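Local coordinates for hypothetical protein TTHC002 (Thermus thermophilus, PDB 2DBS), which is of unknown function, belongs to an uncharacterised protein family, and forms a two-chain assembly of small subunits built from helices and a mixed sheet, at residues 6-11 with 36-41; 26-31 with 62-67. One frame throughout, in Å; residues are numbered along the deposited sequence.

Contact 1: residues 6-11 with 36-41; sequences ERLAEL and LLPLDE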
loop_
_atom_site.group_PDB
_atom_site.type_symbol
_atom_site.label_atom_id
_atom_site.label_comp_id
_atom_site.label_asym_id
_atom_site.label_seq_id
_atom_site.Cartn_x
_atom_site.Cartn_y
_atom_site.Cartn_z
ATOM N N GLU B 6 17.854 -4.840 0.190
ATOM C CA GLU B 6 18.241 -6.239 0.017
ATOM C C GLU B 6 17.568 -6.788 1.244
ATOM O O GLU B 6 17.320 -7.980 1.391
ATOM C CB GLU B 6 19.736 -6.403 0.224
ATOM C CG GLU B 6 20.201 -5.986 1.619
ATOM C CD GLU B 6 21.315 -6.861 2.164
ATOM O OE1 GLU B 6 22.378 -6.962 1.501
ATOM O OE2 GLU B 6 21.123 -7.452 3.252
ATOM N N ARG B 7 17.331 -5.830 2.133
ATOM C CA ARG B 7 16.695 -5.960 3.436
ATOM C C ARG B 7 15.317 -6.614 3.356
ATOM O O ARG B 7 14.906 -7.323 4.270
ATOM C CB ARG B 7 16.589 -4.551 4.045
ATOM C CG ARG B 7 15.832 -4.465 5.328
ATOM C CD ARG B 7 15.756 -3.034 5.821
ATOM N NE ARG B 7 14.913 -2.972 7.014
ATOM C CZ ARG B 7 15.302 -3.330 8.237
ATOM N NH1 ARG B 7 16.538 -3.765 8.438
ATOM N NH2 ARG B 7 14.446 -3.287 9.257
ATOM N N LEU B 8 14.607 -6.363 2.263
ATOM C CA LEU B 8 13.285 -6.933 2.078
ATOM C C LEU B 8 13.308 -8.451 2.301
ATOM O O LEU B 8 12.297 -9.043 2.664
ATOM C CB LEU B 8 12.772 -6.587 0.672
ATOM C CG LEU B 8 12.691 -5.083 0.338
ATOM C CD1 LEU B 8 12.206 -4.898 -1.095
ATOM C CD2 LEU B 8 11.750 -4.366 1.303
ATOM N N ALA B 9 14.467 -9.076 2.094
ATOM C CA ALA B 9 14.621 -10.522 2.288
ATOM C C ALA B 9 14.362 -10.824 3.752
ATOM O O ALA B 9 13.636 -11.747 4.092
ATOM C CB ALA B 9 16.030 -10.958 1.909
ATOM N N GLU B 10 14.978 -10.027 4.611
ATOM C CA GLU B 10 14.810 -10.144 6.048
ATOM C C GLU B 10 13.343 -9.851 6.415
ATOM O O GLU B 10 12.679 -10.655 7.080
ATOM C CB GLU B 10 15.732 -9.144 6.752
ATOM C CG GLU B 10 15.585 -9.123 8.252
ATOM C CD GLU B 10 16.430 -8.059 8.882
ATOM O OE1 GLU B 10 16.392 -7.935 10.125
ATOM O OE2 GLU B 10 17.132 -7.348 8.127
ATOM N N LEU B 11 12.841 -8.699 5.976
ATOM C CA LEU B 11 11.468 -8.325 6.276
ATOM C C LEU B 11 10.454 -9.347 5.776
ATOM O O LEU B 11 9.369 -9.495 6.346
ATOM C CB LEU B 11 11.145 -6.947 5.685
ATOM C CG LEU B 11 11.705 -5.709 6.393
ATOM C CD1 LEU B 11 11.172 -4.459 5.702
ATOM C CD2 LEU B 11 11.298 -5.713 7.857
ATOM N N LEU B 36 6.461 -5.770 -0.415
ATOM C CA LEU B 36 6.769 -5.336 0.943
ATOM C C LEU B 36 7.095 -3.855 0.980
ATOM O O LEU B 36 8.098 -3.444 0.441
ATOM C CB LEU B 36 7.986 -6.089 1.486
ATOM C CG LEU B 36 7.917 -7.367 2.320
ATOM C CD1 LEU B 36 8.785 -7.162 3.561
ATOM C CD2 LEU B 36 6.493 -7.694 2.714
ATOM N N LEU B 37 6.274 -3.047 1.638
ATOM C CA LEU B 37 6.560 -1.617 1.701
ATOM C C LEU B 37 6.846 -1.058 3.089
ATOM O O LEU B 37 5.930 -0.733 3.845
ATOM C CB LEU B 37 5.425 -0.801 1.079
ATOM C CG LEU B 37 5.145 -1.020 -0.395
ATOM C CD1 LEU B 37 4.084 -0.040 -0.826
ATOM C CD2 LEU B 37 6.398 -0.846 -1.213
ATOM N N PRO B 38 8.131 -0.946 3.447
ATOM C CA PRO B 38 8.475 -0.399 4.767
ATOM C C PRO B 38 8.148 1.106 4.756
ATOM O O PRO B 38 8.961 1.918 4.269
ATOM C CB PRO B 38 9.981 -0.648 4.855
ATOM C CG PRO B 38 10.181 -1.842 3.977
ATOM C CD PRO B 38 9.308 -1.548 2.802
ATOM N N LEU B 39 6.968 1.484 5.269
ATOM C CA LEU B 39 6.558 2.894 5.281
ATOM C C LEU B 39 7.504 3.862 5.976
ATOM O O LEU B 39 7.424 5.058 5.735
ATOM C CB LEU B 39 5.166 3.050 5.876
ATOM C CG LEU B 39 4.035 2.469 5.027
ATOM C CD1 LEU B 39 2.715 2.926 5.612
ATOM C CD2 LEU B 39 4.165 2.919 3.562
ATOM N N ASP B 40 8.390 3.371 6.839
ATOM C CA ASP B 40 9.327 4.265 7.490
ATOM C C ASP B 40 10.779 4.042 7.066
ATOM O O ASP B 40 11.705 4.512 7.727
ATOM C CB ASP B 40 9.204 4.213 9.019
ATOM C CG ASP B 40 9.535 2.856 9.614
ATOM O OD1 ASP B 40 10.345 2.106 9.036
ATOM O OD2 ASP B 40 8.989 2.557 10.699
ATOM N N GLU B 41 10.974 3.337 5.953
ATOM C CA GLU B 41 12.309 3.079 5.401
ATOM C C GLU B 41 12.242 3.399 3.909
ATOM O O GLU B 41 12.171 2.505 3.071
ATOM C CB GLU B 41 12.711 1.625 5.664
ATOM C CG GLU B 41 12.766 1.391 7.173
ATOM C CD GLU B 41 13.418 0.099 7.613
ATOM O OE1 GLU B 41 14.566 -0.172 7.182
ATOM O OE2 GLU B 41 12.773 -0.623 8.416
#
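The packing of a helix on a β-sheet joins L8 and L11, in the first turn of helix 8-20, to L36 and P38 on strand 33-38, while R7 and E41 close the same end with charge. The apolar part is made by branch tips: the CD2 methyl of L8 lies 4.0 Å from P38 CG and 4.1 Å from L36 CB, its side chain crossing that of the proline at about a right angle. L11 comes to the proline obliquely, and its CD1 methyl stands only 3.3 Å from P38 CG, tighter than ordinary carbon contact. Two leucine methyls thus converge on one ring carbon. Beyond them, L8 also touches V44, A48 and W51 of helix 42-53, so this leucine belongs to both helices' packing.

R7 leaves its backbone with CG anti to N (chi1 174°) and runs extended as far as NE. It meets E41 nearly crosswise in a salt bridge, with OE1 over one face of the guanidinium and 2.8 Å from NE, the planes of the two charged groups being inclined by 44°. NH2 adds a weak hydrogen bond to OE2 at 3.3 Å, bent to 126°. On its own segment R7 is also drawn to E10, where NH1 and OE2 form a long pair that rests on charge alone. An alanine in place of R7 would probably leave E41 and E10 without the positive charge that links them. E41 occupies the N-cap position of helix 42-53, at the end of a type I turn from P38, so the salt bridge joins the segment leading into helix 8-20 to the strand-to-helix junction of a β-α-β unit.

Contact 2: residues 26-31 with 62-67; sequences RELPPT and PSVYAL
L28 and V64 meet at about a right angle where the loop returning from helix 8-20 passes over strand 63-69, the central strand of the chain's three-stranded mixed sheet. The leucine offers a single methyl, CD2, and the valine receives it with both branches: L28 CD2 is 3.4 Å from V64 CG1, a tight approach, and 3.5 Å from V64 CG2. The valine's first torsion explains this two-pronged reception, since CG1 stands anti to the backbone N (chi1 171°) and CG2 anti to the carbonyl carbon, and the leucine methyl fits between them.

P29 comes to the same valine obliquely. Its ring carbon CD rests 3.9 Å from V64 CG2, so that this one methyl serves two successive residues of the loop, while CG1 meets L28 alone of the two. Here the contact is apolar, with V64 as the strand's share and L28 and P29 as the loop's. The backbone of V64 is meanwhile engaged with R33 and V35 of the adjoining strand 33-38, and L28 also touches L19, in the last turn of helix 8-20, so the loop carries on that helix's packing against the sheet.

Farther along, P62 takes over from V64 as the partner: P29 CB and P62 CG are loosely apposed at 4.5 Å, and T31, whose OG1 is hydrogen-bonded to G60 O, turns its backbone carbonyl to the other proline: T31 O sits against the ring of P62, 3.5 Å from CD and 3.6 Å from CG.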
loop_
_atom_site.group_PDB
_atom_site.type_symbol
_atom_site.label_atom_id
_atom_site.label_comp_id
_atom_site.label_asym_id
_atom_site.label_seq_id
_atom_site.Cartn_x
_atom_site.Cartn_y
_atom_site.Cartn_z
ATOM N N ARG B 26 -4.300 -17.855 5.910
ATOM C CA ARG B 26 -5.679 -18.054 5.517
ATOM C C ARG B 26 -6.240 -16.982 4.599
ATOM O O ARG B 26 -6.933 -17.298 3.651
ATOM C CB ARG B 26 -6.574 -18.192 6.753
ATOM C CG ARG B 26 -6.473 -17.056 7.757
ATOM C CD ARG B 26 -7.522 -17.222 8.838
ATOM N NE ARG B 26 -7.399 -16.225 9.895
ATOM C CZ ARG B 26 -7.731 -14.941 9.779
ATOM N NH1 ARG B 26 -8.216 -14.473 8.638
ATOM N NH2 ARG B 26 -7.594 -14.126 10.819
ATOM N N GLU B 27 -5.939 -15.719 4.849
ATOM C CA GLU B 27 -6.494 -14.669 4.004
ATOM C C GLU B 27 -5.701 -14.308 2.739
ATOM O O GLU B 27 -6.134 -13.476 1.935
ATOM C CB GLU B 27 -6.773 -13.426 4.857
ATOM C CG GLU B 27 -8.029 -13.584 5.715
ATOM C CD GLU B 27 -8.332 -12.365 6.563
ATOM O OE1 GLU B 27 -7.592 -12.112 7.546
ATOM O OE2 GLU B 27 -9.314 -11.657 6.242
ATOM N N LEU B 28 -4.555 -14.955 2.557
ATOM C CA LEU B 28 -3.722 -14.721 1.385
ATOM C C LEU B 28 -4.172 -15.630 0.261
ATOM O O LEU B 28 -4.670 -16.724 0.512
ATOM C CB LEU B 28 -2.255 -15.044 1.694
ATOM C CG LEU B 28 -1.324 -13.937 2.179
ATOM C CD1 LEU B 28 0.057 -14.507 2.424
ATOM C CD2 LEU B 28 -1.266 -12.839 1.136
ATOM N N PRO B 29 -3.997 -15.191 -0.998
ATOM C CA PRO B 29 -4.374 -15.970 -2.194
ATOM C C PRO B 29 -3.391 -17.149 -2.396
ATOM O O PRO B 29 -2.235 -17.080 -1.958
ATOM C CB PRO B 29 -4.273 -14.950 -3.331
ATOM C CG PRO B 29 -4.362 -13.609 -2.634
ATOM C CD PRO B 29 -3.582 -13.827 -1.371
ATOM N N PRO B 30 -3.826 -18.228 -3.087
ATOM C CA PRO B 30 -2.928 -19.373 -3.301
ATOM C C PRO B 30 -1.678 -18.896 -4.018
ATOM O O PRO B 30 -0.562 -19.230 -3.633
ATOM C CB PRO B 30 -3.753 -20.297 -4.177
ATOM C CG PRO B 30 -4.459 -19.322 -5.070
ATOM C CD PRO B 30 -4.938 -18.268 -4.060
ATOM N N THR B 31 -1.889 -18.108 -5.068
ATOM C CA THR B 31 -0.801 -17.555 -5.859
ATOM C C THR B 31 -0.882 -16.028 -5.778
ATOM O O THR B 31 -1.959 -15.458 -5.929
ATOM C CB THR B 31 -0.902 -18.022 -7.347
ATOM O OG1 THR B 31 -2.143 -17.587 -7.906
ATOM C CG2 THR B 31 -0.851 -19.529 -7.440
ATOM N N PRO B 62 -1.916 -12.081 -8.357
ATOM C CA PRO B 62 -2.326 -10.773 -7.838
ATOM C C PRO B 62 -1.372 -10.255 -6.784
ATOM O O PRO B 62 -0.648 -11.029 -6.157
ATOM C CB PRO B 62 -3.723 -11.038 -7.285
ATOM C CG PRO B 62 -3.738 -12.514 -7.039
ATOM C CD PRO B 62 -3.012 -13.052 -8.225
ATOM N N SER B 63 -1.376 -8.939 -6.596
ATOM C CA SER B 63 -0.491 -8.299 -5.627
ATOM C C SER B 63 -1.000 -8.328 -4.186
ATOM O O SER B 63 -2.208 -8.259 -3.908
ATOM C CB SER B 63 -0.224 -6.839 -6.027
ATOM O OG SER B 63 0.273 -6.735 -7.352
ATOM N N VAL B 64 -0.043 -8.447 -3.277
ATOM C CA VAL B 64 -0.312 -8.448 -1.857
ATOM C C VAL B 64 0.657 -7.426 -1.282
ATOM O O VAL B 64 1.863 -7.582 -1.402
ATOM C CB VAL B 64 -0.060 -9.838 -1.223
ATOM C CG1 VAL B 64 -0.144 -9.742 0.315
ATOM C CG2 VAL B 64 -1.080 -10.853 -1.770
ATOM N N TYR B 65 0.116 -6.364 -0.693
ATOM C CA TYR B 65 0.930 -5.325 -0.101
ATOM C C TYR B 65 1.040 -5.547 1.388
ATOM O O TYR B 65 0.036 -5.687 2.053
ATOM C CB TYR B 65 0.305 -3.950 -0.355
ATOM C CG TYR B 65 0.712 -3.347 -1.671
ATOM C CD1 TYR B 65 0.144 -3.785 -2.864
ATOM C CD2 TYR B 65 1.750 -2.411 -1.731
ATOM C CE1 TYR B 65 0.609 -3.314 -4.092
ATOM C CE2 TYR B 65 2.218 -1.939 -2.938
ATOM C CZ TYR B 65 1.651 -2.395 -4.112
ATOM O OH TYR B 65 2.143 -1.957 -5.311
ATOM N N ALA B 66 2.264 -5.566 1.904
ATOM C CA ALA B 66 2.499 -5.747 3.317
ATOM C C ALA B 66 3.115 -4.458 3.812
ATOM O O ALA B 66 4.284 -4.191 3.556
ATOM C CB ALA B 66 3.446 -6.896 3.532
ATOM N N LEU B 67 2.319 -3.645 4.504
ATOM C CA LEU B 67 2.795 -2.361 5.037
ATOM C C LEU B 67 3.534 -2.579 6.348
ATOM O O LEU B 67 2.964 -3.066 7.316
ATOM C CB LEU B 67 1.635 -1.390 5.246
ATOM C CG LEU B 67 0.851 -0.980 3.992
ATOM C CD1 LEU B 67 -0.353 -0.122 4.374
ATOM C CD2 LEU B 67 1.761 -0.222 3.044
#

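How the contacts relate
Contacts 1 and 2 lie about 16 Å apart, centre to centre, on opposite sides of the chain's centre, and one sheet connects them. Strands 33-38 and 63-69 run parallel side by side: L37 N lies 3.0 Å from A66 O, a probable hydrogen bond. Alternation sorts the side chains. L36 and A66 touch on the side of helix 8-20, with L36 CD2 3.3 Å from A66 CB, whereas L37 CD1 lies 3.4 Å from Y65 CE2, and Y65, L67 and L39 pack against L77, L37 and L39 of the second subunit. The segments alternate along the chain, so each contact spans one segment of the other. With the function unknown, neither contact can be assigned to an active site.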